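Local atomic coordinates of succinate--CoA ligase subunit alpha (Campylobacter jejuni, PDB entry 6MEL), a protein that forms the alpha subunit of a succinate--CoA ligase, combining a Rossmann-type CoA-binding domain with a second alpha/beta domain of the CoA-ligase family. Residues 183-195 and 214-228. Numbering follows the deposited sequence.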
ATOM      1  N   ILE A 183      -5.724  -2.090  -5.625  1.00 33.19           N
ATOM      2  CA  ILE A 183      -6.842  -2.057  -6.591  1.00 33.38           C
ATOM      3  C   ILE A 183      -7.481  -0.660  -6.569  1.00 34.66           C
ATOM      4  O   ILE A 183      -7.918  -0.208  -5.511  1.00 36.01           O
ATOM      5  CB  ILE A 183      -7.886  -3.121  -6.251  1.00 35.75           C
ATOM      6  CG1 ILE A 183      -7.317  -4.537  -6.212  1.00 37.73           C
ATOM      7  CG2 ILE A 183      -9.087  -3.020  -7.177  1.00 37.53           C
ATOM      8  CD1 ILE A 183      -8.363  -5.563  -5.757  1.00 37.92           C
ATOM      9  N   ILE A 184      -7.556  -0.028  -7.743  1.00 34.25           N
ATOM     10  CA  ILE A 184      -8.149   1.256  -7.924  1.00 33.83           C
ATOM     11  C   ILE A 184      -9.087   1.157  -9.117  1.00 34.08           C
ATOM     12  O   ILE A 184      -9.266   0.091  -9.682  1.00 36.72           O
ATOM     13  CB  ILE A 184      -7.066   2.336  -8.120  1.00 35.32           C
ATOM     14  CG1 ILE A 184      -6.114   1.997  -9.268  1.00 37.23           C
ATOM     15  CG2 ILE A 184      -6.295   2.593  -6.819  1.00 34.78           C
ATOM     16  CD1 ILE A 184      -5.263   3.162  -9.703  1.00 39.35           C
ATOM     17  N   GLY A 185      -9.723   2.274  -9.455  1.00 35.45           N
ATOM     18  CA  GLY A 185     -10.678   2.305 -10.526  1.00 37.28           C
ATOM     19  C   GLY A 185     -10.057   2.798 -11.815  1.00 37.37           C
ATOM     20  O   GLY A 185      -9.103   2.186 -12.336  1.00 36.35           O
ATOM     21  N   LEU A 186     -10.611   3.884 -12.350  1.00 35.07           N
ATOM     22  CA  LEU A 186     -10.055   4.503 -13.532  1.00 37.10           C
ATOM     23  C   LEU A 186      -8.564   4.808 -13.291  1.00 37.69           C
ATOM     24  O   LEU A 186      -8.154   5.274 -12.209  1.00 38.63           O
ATOM     25  CB  LEU A 186     -10.802   5.802 -13.838  1.00 38.06           C
ATOM     26  CG  LEU A 186     -12.274   5.689 -14.211  1.00 38.09           C
ATOM     27  CD1 LEU A 186     -12.882   7.068 -14.371  1.00 41.02           C
ATOM     28  CD2 LEU A 186     -12.478   4.877 -15.474  1.00 40.99           C
ATOM     29  N   ALA A 187      -7.741   4.561 -14.309  1.00 38.86           N
ATOM     30  CA  ALA A 187      -6.311   4.838 -14.205  1.00 40.07           C
ATOM     31  C   ALA A 187      -5.793   5.544 -15.474  1.00 38.32           C
ATOM     32  O   ALA A 187      -6.509   6.276 -16.108  1.00 39.70           O
ATOM     33  CB  ALA A 187      -5.608   3.540 -13.913  1.00 40.59           C
ATOM     34  N   TYR A 188      -4.541   5.290 -15.852  1.00 37.17           N
ATOM     35  CA  TYR A 188      -3.871   6.070 -16.888  1.00 36.73           C
ATOM     36  C   TYR A 188      -4.569   5.880 -18.235  1.00 37.69           C
ATOM     37  O   TYR A 188      -4.857   6.853 -18.929  1.00 38.12           O
ATOM     38  CB  TYR A 188      -2.381   5.692 -16.982  1.00 36.67           C
ATOM     39  CG  TYR A 188      -1.664   5.900 -15.679  1.00 36.93           C
ATOM     40  CD1 TYR A 188      -1.434   7.175 -15.185  1.00 36.74           C
ATOM     41  CD2 TYR A 188      -1.315   4.824 -14.875  1.00 37.71           C
ATOM     42  CE1 TYR A 188      -0.852   7.377 -13.950  1.00 35.57           C
ATOM     43  CE2 TYR A 188      -0.722   5.012 -13.642  1.00 36.80           C
ATOM     44  CZ  TYR A 188      -0.475   6.291 -13.182  1.00 37.48           C
ATOM     45  OH  TYR A 188       0.168   6.468 -11.984  1.00 38.47           O
ATOM     46  N   LYS A 189      -4.851   4.637 -18.625  1.00 40.96           N
ATOM     47  CA  LYS A 189      -5.356   4.382 -19.997  1.00 42.92           C
ATOM     48  C   LYS A 189      -6.681   5.097 -20.234  1.00 43.08           C
ATOM     49  O   LYS A 189      -6.832   5.767 -21.233  1.00 43.45           O
ATOM     50  CB  LYS A 189      -5.621   2.899 -20.241  1.00 45.98           C
ATOM     51  CG  LYS A 189      -4.356   2.079 -20.369  1.00 48.59           C
ATOM     52  CD  LYS A 189      -4.621   0.599 -20.588  1.00 50.05           C
ATOM     53  CE  LYS A 189      -3.325  -0.040 -21.047  1.00 54.53           C
ATOM     54  NZ  LYS A 189      -3.429  -1.517 -21.051  1.00 61.17           N
ATOM     55  N   GLU A 190      -7.631   4.922 -19.308  1.00 41.95           N
ATOM     56  CA  GLU A 190      -8.976   5.469 -19.455  1.00 43.01           C
ATOM     57  C   GLU A 190      -8.921   6.998 -19.430  1.00 42.95           C
ATOM     58  O   GLU A 190      -9.578   7.670 -20.230  1.00 44.14           O
ATOM     59  CB  GLU A 190      -9.897   5.000 -18.328  1.00 47.48           C
ATOM     60  CG  GLU A 190     -10.097   3.486 -18.282  1.00 50.58           C
ATOM     61  CD  GLU A 190      -9.085   2.646 -17.493  1.00 54.09           C
ATOM     62  OE1 GLU A 190      -7.989   3.132 -16.970  1.00 45.53           O
ATOM     63  OE2 GLU A 190      -9.404   1.469 -17.367  1.00 66.20           O
ATOM     64  N   LEU A 191      -8.137   7.558 -18.500  1.00 40.68           N
ATOM     65  CA  LEU A 191      -8.104   8.988 -18.341  1.00 39.92           C
ATOM     66  C   LEU A 191      -7.281   9.651 -19.450  1.00 38.84           C
ATOM     67  O   LEU A 191      -7.622  10.747 -19.908  1.00 39.83           O
ATOM     68  CB  LEU A 191      -7.581   9.326 -16.946  1.00 40.52           C
ATOM     69  CG  LEU A 191      -8.521   8.896 -15.822  1.00 38.48           C
ATOM     70  CD1 LEU A 191      -7.911   9.174 -14.464  1.00 38.85           C
ATOM     71  CD2 LEU A 191      -9.840   9.620 -15.935  1.00 38.74           C
ATOM     72  N   LEU A 192      -6.203   9.010 -19.895  1.00 38.37           N
ATOM     73  CA  LEU A 192      -5.441   9.545 -21.050  1.00 39.88           C
ATOM     74  C   LEU A 192      -6.348   9.598 -22.290  1.00 41.57           C
ATOM     75  O   LEU A 192      -6.325  10.600 -23.016  1.00 42.10           O
ATOM     76  CB  LEU A 192      -4.198   8.704 -21.324  1.00 40.35           C
ATOM     77  CG  LEU A 192      -3.045   8.836 -20.346  1.00 38.30           C
ATOM     78  CD1 LEU A 192      -2.102   7.667 -20.485  1.00 41.25           C
ATOM     79  CD2 LEU A 192      -2.273  10.125 -20.554  1.00 41.61           C
ATOM     80  N   SER A 193      -7.199   8.578 -22.494  1.00 41.17           N
ATOM     81  CA  SER A 193      -8.169   8.608 -23.616  1.00 43.89           C
ATOM     82  C   SER A 193      -9.157   9.764 -23.481  1.00 47.61           C
ATOM     83  O   SER A 193      -9.485  10.382 -24.471  1.00 45.68           O
ATOM     84  CB  SER A 193      -8.942   7.326 -23.761  1.00 46.16           C
ATOM     85  OG  SER A 193      -8.038   6.251 -23.870  1.00 52.17           O
ATOM     86  N   GLU A 194      -9.695   9.999 -22.276  1.00 46.18           N
ATOM     87  CA  GLU A 194     -10.574  11.162 -22.057  1.00 45.82           C
ATOM     88  C   GLU A 194      -9.850  12.464 -22.425  1.00 45.44           C
ATOM     89  O   GLU A 194     -10.444  13.324 -23.060  1.00 43.71           O
ATOM     90  CB  GLU A 194     -11.055  11.238 -20.609  1.00 46.26           C
ATOM     91  CG  GLU A 194     -12.074  10.168 -20.291  1.00 50.29           C
ATOM     92  CD  GLU A 194     -13.482  10.458 -20.797  1.00 54.49           C
ATOM     93  OE1 GLU A 194     -13.809  11.632 -21.144  1.00 57.36           O
ATOM     94  OE2 GLU A 194     -14.252   9.525 -20.791  1.00 59.93           O
ATOM     95  N   PHE A 195      -8.604  12.615 -21.975  1.00 41.13           N
ATOM     96  CA  PHE A 195      -7.834  13.860 -22.182  1.00 43.50           C
ATOM     97  C   PHE A 195      -7.511  14.057 -23.678  1.00 44.17           C
ATOM     98  O   PHE A 195      -7.474  15.168 -24.173  1.00 44.37           O
ATOM     99  CB  PHE A 195      -6.556  13.894 -21.341  1.00 41.84           C
ATOM    100  CG  PHE A 195      -6.747  14.277 -19.889  1.00 41.23           C
ATOM    101  CD1 PHE A 195      -7.388  15.459 -19.543  1.00 42.53           C
ATOM    102  CD2 PHE A 195      -6.300  13.464 -18.873  1.00 40.06           C
ATOM    103  CE1 PHE A 195      -7.563  15.812 -18.217  1.00 41.86           C
ATOM    104  CE2 PHE A 195      -6.468  13.828 -17.544  1.00 40.47           C
ATOM    105  CZ  PHE A 195      -7.112  14.986 -17.218  1.00 40.63           C
ATOM    106  N   LEU A 214       1.012  -0.691 -13.806  1.00 37.70           N
ATOM    107  CA  LEU A 214       0.094   0.157 -14.625  1.00 38.84           C
ATOM    108  C   LEU A 214       0.899   1.118 -15.519  1.00 38.46           C
ATOM    109  O   LEU A 214       0.540   1.317 -16.709  1.00 38.53           O
ATOM    110  CB  LEU A 214      -0.874   0.949 -13.733  1.00 38.54           C
ATOM    111  CG  LEU A 214      -2.042   0.159 -13.124  1.00 39.41           C
ATOM    112  CD1 LEU A 214      -2.855   1.075 -12.234  1.00 40.34           C
ATOM    113  CD2 LEU A 214      -2.957  -0.470 -14.187  1.00 43.18           C
ATOM    114  N   GLU A 215       1.959   1.711 -14.962  1.00 35.39           N
ATOM    115  CA  GLU A 215       2.714   2.746 -15.679  1.00 37.58           C
ATOM    116  C   GLU A 215       3.541   2.118 -16.825  1.00 39.26           C
ATOM    117  O   GLU A 215       3.773   2.768 -17.842  1.00 40.27           O
ATOM    118  CB  GLU A 215       3.575   3.553 -14.697  1.00 36.22           C
ATOM    119  CG  GLU A 215       2.773   4.286 -13.623  1.00 35.70           C
ATOM    120  CD  GLU A 215       2.585   3.509 -12.331  1.00 36.08           C
ATOM    121  OE1 GLU A 215       2.627   2.253 -12.369  1.00 35.93           O
ATOM    122  OE2 GLU A 215       2.428   4.148 -11.279  1.00 38.80           O
ATOM    123  N   VAL A 216       3.979   0.869 -16.677  1.00 38.65           N
ATOM    124  CA  VAL A 216       4.688   0.138 -17.773  1.00 41.22           C
ATOM    125  C   VAL A 216       3.699  -0.102 -18.922  1.00 42.36           C
ATOM    126  O   VAL A 216       3.944   0.292 -20.035  1.00 43.92           O
ATOM    127  CB  VAL A 216       5.278  -1.205 -17.294  1.00 43.64           C
ATOM    128  CG1 VAL A 216       5.907  -2.037 -18.440  1.00 45.03           C
ATOM    129  CG2 VAL A 216       6.281  -0.989 -16.184  1.00 46.40           C
ATOM    130  N   GLU A 217       2.543  -0.692 -18.615  1.00 42.74           N
ATOM    131  CA  GLU A 217       1.500  -0.961 -19.609  1.00 45.79           C
ATOM    132  C   GLU A 217       1.024   0.328 -20.281  1.00 46.60           C
ATOM    133  O   GLU A 217       0.708   0.286 -21.484  1.00 41.48           O
ATOM    134  CB  GLU A 217       0.302  -1.711 -19.013  1.00 50.34           C
ATOM    135  CG  GLU A 217       0.659  -3.134 -18.583  1.00 54.49           C
ATOM    136  CD  GLU A 217      -0.266  -3.780 -17.552  1.00 63.72           C
ATOM    137  OE1 GLU A 217      -1.341  -3.207 -17.241  1.00 70.46           O
ATOM    138  OE2 GLU A 217       0.088  -4.875 -17.053  1.00 80.85           O
ATOM    139  N   ALA A 218       0.961   1.443 -19.531  1.00 41.96           N
ATOM    140  CA  ALA A 218       0.534   2.742 -20.096  1.00 42.92           C
ATOM    141  C   ALA A 218       1.490   3.216 -21.210  1.00 40.52           C
ATOM    142  O   ALA A 218       1.093   3.944 -22.086  1.00 42.74           O
ATOM    143  CB  ALA A 218       0.447   3.807 -19.029  1.00 42.17           C
ATOM    144  N   ALA A 219       2.746   2.813 -21.158  1.00 39.66           N
ATOM    145  CA  ALA A 219       3.760   3.377 -22.051  1.00 42.99           C
ATOM    146  C   ALA A 219       3.452   3.008 -23.517  1.00 43.86           C
ATOM    147  O   ALA A 219       3.344   3.858 -24.387  1.00 40.13           O
ATOM    148  CB  ALA A 219       5.110   2.912 -21.635  1.00 41.86           C
ATOM    149  N   LYS A 220       3.227   1.728 -23.765  1.00 47.94           N
ATOM    150  CA  LYS A 220       2.918   1.262 -25.094  1.00 50.84           C
ATOM    151  C   LYS A 220       1.575   1.831 -25.546  1.00 49.97           C
ATOM    152  O   LYS A 220       1.427   2.265 -26.677  1.00 47.83           O
ATOM    153  CB  LYS A 220       2.832  -0.255 -25.102  1.00 56.85           C
ATOM    154  CG  LYS A 220       2.642  -0.835 -26.490  1.00 64.42           C
ATOM    155  CD  LYS A 220       2.180  -2.244 -26.413  1.00 71.48           C
ATOM    156  CE  LYS A 220       3.087  -3.159 -27.194  1.00 77.40           C
ATOM    157  NZ  LYS A 220       2.294  -4.329 -27.627  1.00 86.74           N
ATOM    158  N   PHE A 221       0.607   1.828 -24.628  1.00 45.98           N
ATOM    159  CA  PHE A 221      -0.675   2.377 -24.892  1.00 43.63           C
ATOM    160  C   PHE A 221      -0.546   3.831 -25.374  1.00 43.80           C
ATOM    161  O   PHE A 221      -1.257   4.225 -26.291  1.00 44.42           O
ATOM    162  CB  PHE A 221      -1.568   2.256 -23.665  1.00 45.14           C
ATOM    163  CG  PHE A 221      -2.901   2.926 -23.828  1.00 45.39           C
ATOM    164  CD1 PHE A 221      -3.976   2.227 -24.361  1.00 48.89           C
ATOM    165  CD2 PHE A 221      -3.063   4.266 -23.517  1.00 46.31           C
ATOM    166  CE1 PHE A 221      -5.199   2.862 -24.547  1.00 49.47           C
ATOM    167  CE2 PHE A 221      -4.285   4.899 -23.703  1.00 46.67           C
ATOM    168  CZ  PHE A 221      -5.349   4.190 -24.207  1.00 49.53           C
ATOM    169  N   ILE A 222       0.271   4.648 -24.699  1.00 43.24           N
ATOM    170  CA  ILE A 222       0.478   6.054 -25.089  1.00 43.62           C
ATOM    171  C   ILE A 222       1.011   6.120 -26.539  1.00 47.19           C
ATOM    172  O   ILE A 222       0.470   6.830 -27.402  1.00 42.86           O
ATOM    173  CB  ILE A 222       1.378   6.779 -24.070  1.00 41.84           C
ATOM    174  CG1 ILE A 222       0.604   7.075 -22.779  1.00 41.34           C
ATOM    175  CG2 ILE A 222       1.957   8.064 -24.655  1.00 41.22           C
ATOM    176  CD1 ILE A 222       1.487   7.222 -21.572  1.00 40.80           C
ATOM    177  N   LYS A 223       2.067   5.356 -26.813  1.00 48.83           N
ATOM    178  CA  LYS A 223       2.665   5.346 -28.134  1.00 51.40           C
ATOM    179  C   LYS A 223       1.600   5.076 -29.203  1.00 49.31           C
ATOM    180  O   LYS A 223       1.555   5.748 -30.178  1.00 50.02           O
ATOM    181  CB  LYS A 223       3.745   4.266 -28.204  1.00 56.41           C
ATOM    182  CG  LYS A 223       4.475   4.186 -29.543  1.00 58.37           C
ATOM    183  CD  LYS A 223       5.256   5.437 -29.824  1.00 62.81           C
ATOM    184  CE  LYS A 223       6.240   5.222 -30.953  1.00 70.53           C
ATOM    185  NZ  LYS A 223       6.436   6.472 -31.720  1.00 73.13           N
ATOM    186  N   GLU A 224       0.737   4.091 -28.965  1.00 50.14           N
ATOM    187  CA  GLU A 224      -0.220   3.631 -29.932  1.00 53.82           C
ATOM    188  C   GLU A 224      -1.480   4.504 -29.975  1.00 53.91           C
ATOM    189  O   GLU A 224      -2.154   4.489 -30.974  1.00 50.51           O
ATOM    190  CB  GLU A 224      -0.561   2.162 -29.678  1.00 55.16           C
ATOM    191  CG  GLU A 224       0.514   1.235 -30.228  1.00 61.44           C
ATOM    192  CD  GLU A 224       0.506  -0.208 -29.740  1.00 64.06           C
ATOM    193  OE1 GLU A 224      -0.508  -0.639 -29.166  1.00 70.12           O
ATOM    194  OE2 GLU A 224       1.532  -0.904 -29.932  1.00 73.16           O
ATOM    195  N   ASN A 225      -1.825   5.251 -28.922  1.00 49.73           N
ATOM    196  CA  ASN A 225      -3.178   5.832 -28.904  1.00 48.40           C
ATOM    197  C   ASN A 225      -3.209   7.324 -28.574  1.00 47.97           C
ATOM    198  O   ASN A 225      -4.229   7.936 -28.776  1.00 49.20           O
ATOM    199  CB  ASN A 225      -4.089   5.110 -27.915  1.00 47.09           C
ATOM    200  CG  ASN A 225      -4.263   3.658 -28.279  1.00 50.38           C
ATOM    201  OD1 ASN A 225      -5.104   3.336 -29.097  1.00 56.30           O
ATOM    202  ND2 ASN A 225      -3.438   2.788 -27.734  1.00 49.89           N
ATOM    203  N   ILE A 226      -2.159   7.872 -27.965  1.00 45.72           N
ATOM    204  CA  ILE A 226      -2.228   9.206 -27.394  1.00 45.51           C
ATOM    205  C   ILE A 226      -1.202  10.073 -28.123  1.00 47.74           C
ATOM    206  O   ILE A 226      -0.000   9.900 -27.931  1.00 47.99           O
ATOM    207  CB  ILE A 226      -1.947   9.153 -25.874  1.00 43.50           C
ATOM    208  CG1 ILE A 226      -2.852   8.147 -25.160  1.00 43.29           C
ATOM    209  CG2 ILE A 226      -2.054  10.527 -25.244  1.00 44.23           C
ATOM    210  CD1 ILE A 226      -4.302   8.567 -25.093  1.00 41.87           C
ATOM    211  N   SER A 227      -1.665  11.067 -28.879  1.00 45.86           N
ATOM    212  CA  SER A 227      -0.729  11.913 -29.624  1.00 49.24           C
ATOM    213  C   SER A 227      -0.410  13.212 -28.863  1.00 48.36           C
ATOM    214  O   SER A 227       0.562  13.886 -29.159  1.00 49.62           O
ATOM    215  CB  SER A 227      -1.285  12.182 -31.013  1.00 49.19           C
ATOM    216  OG  SER A 227      -2.481  12.920 -30.896  1.00 49.50           O
ATOM    217  N   LYS A 228      -1.236  13.589 -27.886  1.00 46.65           N
ATOM    218  CA  LYS A 228      -0.877  14.708 -27.014  1.00 46.12           C
ATOM    219  C   LYS A 228       0.348  14.339 -26.191  1.00 45.60           C
ATOM    220  O   LYS A 228       0.535  13.178 -25.811  1.00 44.47           O
ATOM    221  CB  LYS A 228      -2.048  15.117 -26.115  1.00 45.34           C
ATOM    222  CG  LYS A 228      -3.232  15.608 -26.934  1.00 45.23           C
ATOM    223  CD  LYS A 228      -4.397  16.167 -26.169  1.00 44.60           C
ATOM    224  CE  LYS A 228      -5.528  16.555 -27.115  1.00 46.47           C
ATOM    225  NZ  LYS A 228      -6.783  16.836 -26.364  1.00 47.22           N
TER
HETATM  226  O   HOH W   1      -2.981  -1.573 -17.920  1.00 51.59           O
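L214 opens the contact by setting CD1 against I184 CD1 and A187 CB, both at 4.1 Å, while its CB meets the edge of the Y188 ring. Helices 188-195 and 214-225 run roughly parallel (30° between directions, axes 10.2 Å apart), as neighbours in the alpha/beta CoA-ligase domain; Y188, L192 and I222 also pack on strand 203-209, which connects the two. E215 CG, set by chi1 (-61°, anti to the carbonyl carbon), lies 3.6 Å from Y188 CE2; the bend at chi2 turns the carboxylate, held by K262, K153 and the amide of E209, whereas Y188 OH bonds I207 O. K189 NZ and E217 OE1 stay 4.7 Å apart; a water bridge is doubtful, its approach to OE1 being too short. Beyond A218, whose CB touches Y188 CB, F221 receives a CH-pi contact: K189 CG stands 4.0 Å from the ring centroid, 14° off the normal. N225 ND2 lies over the opposite face, and S193 OG sits in plane at the edge. I222 CG1 packs on L192 CD1, and I226 CD1 on L192 CB. K228 ends in an ammonium that also bonds Q196 O and T201 O; NZ donates to F195 O at 2.8 Å, in the carbonyl plane.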